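Glyoxylate-induced Protein (Pseudomonas aeruginosa, PDB 1SQ4) is of unknown function but is a two-cupin protein of the glyoxylate-induced type that may act as a ureidoglycine aminohydrolase. Local coordinates at the interface of chains A and B. Numbering follows the deposited sequence. Chains: chain A/B, Glyoxylate-induced Protein.

Contact 1: the interface of chains A and B. Residues chain A 22, 24, 26; chain B 228-229, 247.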
ATOM      1  N   ASP A  22      13.481 -12.305  -5.229  1.00 48.56           N
ATOM      2  CA  ASP A  22      12.808 -13.454  -5.826  1.00 46.78           C
ATOM      3  C   ASP A  22      11.473 -13.089  -6.457  1.00 43.14           C
ATOM      4  O   ASP A  22      10.744 -12.232  -5.960  1.00 41.36           O
ATOM      5  CB  ASP A  22      12.619 -14.553  -4.766  1.00 48.93           C
ATOM      6  CG  ASP A  22      12.305 -15.912  -5.375  1.00 50.55           C
ATOM      7  OD1 ASP A  22      12.908 -16.267  -6.425  1.00 50.48           O
ATOM      8  OD2 ASP A  22      11.467 -16.637  -4.787  1.00 51.99           O
ATOM      9  N   ALA A  24       8.831 -14.789  -6.524  1.00 33.47           N
ATOM     10  CA  ALA A  24       7.709 -15.443  -5.833  1.00 31.14           C
ATOM     11  C   ALA A  24       6.675 -14.403  -5.415  1.00 29.61           C
ATOM     12  O   ALA A  24       7.002 -13.402  -4.785  1.00 28.69           O
ATOM     13  CB  ALA A  24       8.207 -16.198  -4.605  1.00 29.05           C
ATOM     14  N   PHE A  26       2.422 -13.623  -4.025  1.00 22.42           N
ATOM     15  CA  PHE A  26       1.216 -14.131  -3.383  1.00 19.38           C
ATOM     16  C   PHE A  26       0.281 -12.943  -3.225  1.00 17.55           C
ATOM     17  O   PHE A  26       0.499 -12.090  -2.376  1.00 18.61           O
ATOM     18  CB  PHE A  26       1.561 -14.735  -2.013  1.00 16.93           C
ATOM     19  CG  PHE A  26       2.495 -15.913  -2.094  1.00 15.76           C
ATOM     20  CD1 PHE A  26       2.039 -17.151  -2.538  1.00 14.28           C
ATOM     21  CD2 PHE A  26       3.839 -15.779  -1.751  1.00 15.32           C
ATOM     22  CE1 PHE A  26       2.905 -18.236  -2.642  1.00 12.82           C
ATOM     23  CE2 PHE A  26       4.718 -16.860  -1.853  1.00 14.05           C
ATOM     24  CZ  PHE A  26       4.246 -18.094  -2.299  1.00 12.09           C
TER
ATOM     25  N   ASN B 228       9.642 -14.104   2.877  1.00 15.44           N
ATOM     26  CA  ASN B 228       9.088 -13.537   1.658  1.00 17.02           C
ATOM     27  C   ASN B 228       9.362 -12.045   1.441  1.00 19.83           C
ATOM     28  O   ASN B 228       8.501 -11.215   1.708  1.00 23.83           O
ATOM     29  CB  ASN B 228       7.573 -13.774   1.640  1.00 13.32           C
ATOM     30  CG  ASN B 228       6.899 -13.160   0.427  1.00 10.45           C
ATOM     31  OD1 ASN B 228       7.350 -13.343  -0.702  1.00 10.17           O
ATOM     32  ND2 ASN B 228       5.815 -12.439   0.653  1.00  7.54           N
ATOM     33  N   GLN B 229      10.544 -11.686   0.962  1.00 21.20           N
ATOM     34  CA  GLN B 229      10.822 -10.273   0.696  1.00 23.53           C
ATOM     35  C   GLN B 229      10.843  -9.357   1.925  1.00 22.13           C
ATOM     36  O   GLN B 229      11.038  -8.148   1.796  1.00 22.65           O
ATOM     37  CB  GLN B 229       9.791  -9.731  -0.304  1.00 25.65           C
ATOM     38  CG  GLN B 229       9.890 -10.350  -1.670  1.00 32.03           C
ATOM     39  CD  GLN B 229      11.175  -9.965  -2.369  1.00 36.77           C
ATOM     40  OE1 GLN B 229      11.289  -8.866  -2.938  1.00 40.72           O
ATOM     41  NE2 GLN B 229      12.171 -10.850  -2.303  1.00 36.90           N
ATOM     42  N   PRO B 247       9.261 -17.821   0.635  1.00  9.57           N
ATOM     43  CA  PRO B 247      10.728 -17.831   0.675  1.00  9.60           C
ATOM     44  C   PRO B 247      11.279 -17.663   2.096  1.00  9.46           C
ATOM     45  O   PRO B 247      10.708 -16.939   2.914  1.00  7.88           O
ATOM     46  CB  PRO B 247      11.102 -16.666  -0.237  1.00  9.51           C
ATOM     47  CG  PRO B 247       9.957 -16.615  -1.202  1.00  8.57           C
ATOM     48  CD  PRO B 247       8.774 -16.797  -0.303  1.00  8.63           C
TER
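The apolar part of this small patch is centred on B:Pro247, whose pyrrolidine ring points its CG carbon at the N-terminal segment of chain A. The methyl CB of A:Ala24 meets that CG tip to tip at 3.8 Å, an ordinary van der Waals distance. A:Phe26, in the short strand 25-26, stands farther off to one side of the proline, its ring atom CE2 4.3 Å from B:Pro247 CD, so it flanks the ring more than it packs on it. The carboxylate of A:Asp22 also passes near the proline, but this side chain is poorly ordered and its contact is doubtful.

Polar groups lie beside the proline without bonding across the interface. B:Asn228 and B:Gln229 form the turn between strands 222-227 and 230-235, both with positive phi. B:Asn228 holds CG anti to its backbone N (chi1 177°), which carries the amide toward chain A, where chi2 (49°) sets OD1 facing the carbonyl O of A:Ala24. These two acceptors stay 4.1 Å apart. B:Gln229 is bent at chi2 (-67°), and its amide reaches back toward chain A.

The patch is thus a small, mostly loop-to-loop contact that rests on light van der Waals touch, and it need not belong to the biological oligomer. The amide nitrogen NE2 of B:Gln229 and the backbone N of the poorly ordered A:Asp22 are merely neighbours, at roughly 3.5 Å.

Contact 2: the interface of chains A and B. Residues chain A 46, 71, 84-86, 140, 142; chain B 269-270, 272.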
ATOM      1  N   LEU A  46       6.271 -40.787  -0.788  1.00  6.03           N
ATOM      2  CA  LEU A  46       5.019 -41.509  -0.662  1.00  7.50           C
ATOM      3  C   LEU A  46       5.270 -42.978  -0.322  1.00  9.27           C
ATOM      4  O   LEU A  46       6.288 -43.562  -0.702  1.00 11.70           O
ATOM      5  CB  LEU A  46       4.189 -41.393  -1.948  1.00  5.22           C
ATOM      6  CG  LEU A  46       3.628 -40.010  -2.295  1.00  6.11           C
ATOM      7  CD1 LEU A  46       3.012 -40.052  -3.693  1.00  1.67           C
ATOM      8  CD2 LEU A  46       2.579 -39.561  -1.249  1.00  3.06           C
ATOM      9  N   TYR A  71       2.304 -33.147  -8.598  1.00  2.32           N
ATOM     10  CA  TYR A  71       3.616 -33.542  -8.104  1.00  2.76           C
ATOM     11  C   TYR A  71       4.560 -33.654  -9.296  1.00  3.37           C
ATOM     12  O   TYR A  71       4.123 -33.888 -10.422  1.00  2.24           O
ATOM     13  CB  TYR A  71       3.586 -34.908  -7.418  1.00  2.98           C
ATOM     14  CG  TYR A  71       2.470 -35.177  -6.445  1.00  1.38           C
ATOM     15  CD1 TYR A  71       1.984 -34.183  -5.602  1.00  1.36           C
ATOM     16  CD2 TYR A  71       1.976 -36.469  -6.289  1.00  1.00           C
ATOM     17  CE1 TYR A  71       1.040 -34.473  -4.621  1.00  1.00           C
ATOM     18  CE2 TYR A  71       1.036 -36.766  -5.312  1.00  1.00           C
ATOM     19  CZ  TYR A  71       0.577 -35.760  -4.478  1.00  1.00           C
ATOM     20  OH  TYR A  71      -0.313 -36.048  -3.476  1.00  1.00           O
ATOM     21  N   PRO A  84       0.853 -47.395  -6.544  1.00 17.23           N
ATOM     22  CA  PRO A  84       1.034 -45.946  -6.680  1.00 17.33           C
ATOM     23  C   PRO A  84      -0.045 -45.076  -6.039  1.00 17.88           C
ATOM     24  O   PRO A  84       0.266 -44.127  -5.319  1.00 17.78           O
ATOM     25  CB  PRO A  84       1.122 -45.761  -8.187  1.00 15.99           C
ATOM     26  CG  PRO A  84       0.166 -46.795  -8.686  1.00 16.10           C
ATOM     27  CD  PRO A  84       0.482 -47.998  -7.837  1.00 15.43           C
ATOM     28  N   GLU A  85      -1.308 -45.397  -6.289  1.00 18.28           N
ATOM     29  CA  GLU A  85      -2.398 -44.618  -5.721  1.00 20.06           C
ATOM     30  C   GLU A  85      -3.100 -45.364  -4.590  1.00 19.95           C
ATOM     31  O   GLU A  85      -3.397 -46.551  -4.710  1.00 19.18           O
ATOM     32  CB  GLU A  85      -3.414 -44.263  -6.810  1.00 21.09           C
ATOM     33  CG  GLU A  85      -4.497 -43.318  -6.333  1.00 22.53           C
ATOM     34  CD  GLU A  85      -3.929 -41.984  -5.901  1.00 23.38           C
ATOM     35  OE1 GLU A  85      -3.385 -41.280  -6.773  1.00 25.97           O
ATOM     36  OE2 GLU A  85      -4.015 -41.652  -4.698  1.00 20.69           O
ATOM     37  N   GLN A  86      -3.373 -44.660  -3.494  1.00 20.85           N
ATOM     38  CA  GLN A  86      -4.047 -45.259  -2.340  1.00 21.69           C
ATOM     39  C   GLN A  86      -5.492 -44.812  -2.247  1.00 20.52           C
ATOM     40  O   GLN A  86      -6.311 -45.440  -1.571  1.00 19.53           O
ATOM     41  CB  GLN A  86      -3.329 -44.869  -1.050  1.00 24.27           C
ATOM     42  CG  GLN A  86      -1.952 -45.446  -0.940  1.00 28.43           C
ATOM     43  CD  GLN A  86      -1.958 -46.938  -1.138  1.00 32.24           C
ATOM     44  OE1 GLN A  86      -2.213 -47.437  -2.241  1.00 34.87           O
ATOM     45  NE2 GLN A  86      -1.690 -47.670  -0.065  1.00 34.91           N
ATOM     46  N   TRP A 140       2.398 -35.432 -12.061  1.00  4.14           N
ATOM     47  CA  TRP A 140       1.280 -36.252 -11.630  1.00  2.97           C
ATOM     48  C   TRP A 140       0.200 -35.332 -11.060  1.00  4.66           C
ATOM     49  O   TRP A 140       0.331 -34.781  -9.970  1.00  6.52           O
ATOM     50  CB  TRP A 140       1.775 -37.258 -10.587  1.00  3.53           C
ATOM     51  CG  TRP A 140       0.761 -38.262 -10.079  1.00  3.00           C
ATOM     52  CD1 TRP A 140      -0.513 -38.448 -10.525  1.00  4.02           C
ATOM     53  CD2 TRP A 140       0.930 -39.160  -8.970  1.00  2.43           C
ATOM     54  NE1 TRP A 140      -1.155 -39.398  -9.754  1.00  4.20           N
ATOM     55  CE2 TRP A 140      -0.287 -39.848  -8.789  1.00  1.77           C
ATOM     56  CE3 TRP A 140       1.998 -39.444  -8.099  1.00  1.96           C
ATOM     57  CZ2 TRP A 140      -0.477 -40.798  -7.787  1.00  1.54           C
ATOM     58  CZ3 TRP A 140       1.806 -40.395  -7.096  1.00  1.00           C
ATOM     59  CH2 TRP A 140       0.578 -41.054  -6.952  1.00  1.00           C
ATOM     60  N   ARG A 142      -3.539 -34.867  -9.628  1.00  5.19           N
ATOM     61  CA  ARG A 142      -4.625 -35.613  -8.991  1.00  6.21           C
ATOM     62  C   ARG A 142      -5.862 -34.807  -8.645  1.00  5.85           C
ATOM     63  O   ARG A 142      -5.787 -33.604  -8.392  1.00  8.15           O
ATOM     64  CB  ARG A 142      -4.124 -36.292  -7.706  1.00  6.67           C
ATOM     65  CG  ARG A 142      -3.073 -37.374  -7.942  1.00  6.34           C
ATOM     66  CD  ARG A 142      -2.357 -37.797  -6.667  1.00  6.09           C
ATOM     67  NE  ARG A 142      -3.128 -38.679  -5.787  1.00  5.26           N
ATOM     68  CZ  ARG A 142      -3.756 -38.281  -4.687  1.00  5.15           C
ATOM     69  NH1 ARG A 142      -3.716 -37.004  -4.327  1.00  6.70           N
ATOM     70  NH2 ARG A 142      -4.396 -39.163  -3.932  1.00  3.63           N
TER
ATOM     71  N   HIS B 269      -0.204 -38.183   0.887  1.00  8.47           N
ATOM     72  CA  HIS B 269      -0.771 -37.505  -0.278  1.00 10.14           C
ATOM     73  C   HIS B 269      -1.344 -36.176   0.177  1.00 12.54           C
ATOM     74  O   HIS B 269      -1.631 -36.000   1.358  1.00 14.02           O
ATOM     75  CB  HIS B 269      -1.915 -38.313  -0.904  1.00  8.42           C
ATOM     76  CG  HIS B 269      -1.494 -39.229  -2.008  1.00  8.47           C
ATOM     77  ND1 HIS B 269      -0.855 -38.790  -3.147  1.00 10.95           N
ATOM     78  CD2 HIS B 269      -1.635 -40.570  -2.153  1.00  8.50           C
ATOM     79  CE1 HIS B 269      -0.619 -39.816  -3.946  1.00  7.74           C
ATOM     80  NE2 HIS B 269      -1.083 -40.907  -3.363  1.00  8.94           N
HETATM   81  N   MSE B 270      -1.530 -35.253  -0.764  1.00 14.86           N
HETATM   82  CA  MSE B 270      -2.100 -33.942  -0.457  1.00 16.42           C
HETATM   83  C   MSE B 270      -3.622 -34.057  -0.338  1.00 16.79           C
HETATM   84  O   MSE B 270      -4.267 -34.657  -1.192  1.00 14.86           O
HETATM   85  CB  MSE B 270      -1.742 -32.943  -1.557  1.00 17.15           C
HETATM   86  CG  MSE B 270      -0.268 -32.599  -1.634  1.00 21.08           C
HETATM   87 SE   MSE B 270       0.400 -31.713  -0.034  1.00 25.26          SE
HETATM   88  CE  MSE B 270       1.173 -33.250   0.839  1.00 23.72           C
ATOM     89  N   LEU B 272      -7.333 -33.603  -0.821  1.00 27.01           N
ATOM     90  CA  LEU B 272      -8.147 -33.057  -1.905  1.00 28.79           C
ATOM     91  C   LEU B 272      -9.617 -32.938  -1.523  1.00 29.30           C
ATOM     92  O   LEU B 272     -10.172 -33.839  -0.908  1.00 30.85           O
ATOM     93  CB  LEU B 272      -8.030 -33.943  -3.144  1.00 28.09           C
ATOM     94  CG  LEU B 272      -6.626 -34.131  -3.716  1.00 28.93           C
ATOM     95  CD1 LEU B 272      -6.684 -35.126  -4.862  1.00 29.15           C
ATOM     96  CD2 LEU B 272      -6.059 -32.795  -4.173  1.00 28.33           C
TER
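The phenol oxygen OH of A:Tyr71 is gripped by two successive residues of the C-terminal tail of chain B. It hydrogen-bonds the imidazole ND1 of B:His269 at 2.8 Å, in a direction the model does not decide, and accepts a nearly straight bond from the backbone N of B:Met270, a selenomethionine, at 3.1 Å. The tyrosine ring presents its edge to both neighbours, with B:His269 ND1 and B:Met270 CG close to its plane.

B:His269 is the core of the site, burying 112 Å² against chain A. Its imidazole is sandwiched. On one face lies the branch methyl CD2 of A:Leu46, 4.0 Å above the ring. Over the opposite face the guanidinium of A:Arg142 lies almost parallel (planes 6° apart), with NH2 3.5 Å from the ring centroid in a cation-pi contact. The CE1 edge of the imidazole points at the face of the A:Trp140 six-membered ring near its rim, 3.5 Å from CH2, with the two planes nearly perpendicular (84°).

The arginine is itself held along its edge. A bend at chi3 (77°) turns its head side-on to A:Glu85, whose carboxylate takes NE on OE1 at 2.8 Å and NH2 on OE2 at 2.6 Å. Both oxygens are met on their syn sides, near the guanidinium plane but tilted from the carboxylate plane, more so at OE2. This salt bridge should fix the rotation of the head and keep its flat face toward the histidine. The carboxylate also nears imidazole NE2 and may partly offset the arginine's charge there.

A:Tyr71 belongs to strand 69-76, and A:Trp140 and A:Arg142 are alternate residues of strand 136-144. A:Glu85 comes from the loop between strands 79-81 and 90-98, and A:Leu46 from a loop ahead of strand 52-57. The tail of chain B, beyond its last strand 258-265, therefore inserts its histidine against strands of the N-terminal cupin region of chain A.

Contact 1 and contact 2 lie about 27 Å apart, between the centres of their C-alpha atoms, and share no residue or secondary-structure element. Chain A offers its N-terminal segment to contact 1 and its N-terminal cupin region to contact 2. Chain B answers with loops of its C-terminal cupin region and with its C-terminal tail, respectively. The pair is not related by an exact two-fold axis. The sparse loop contact and the inserted histidine are thus separate footholds of one interface, and the inserted tail suggests specific pairing, although the eight-copy deposited assembly does not prove the biological oligomer.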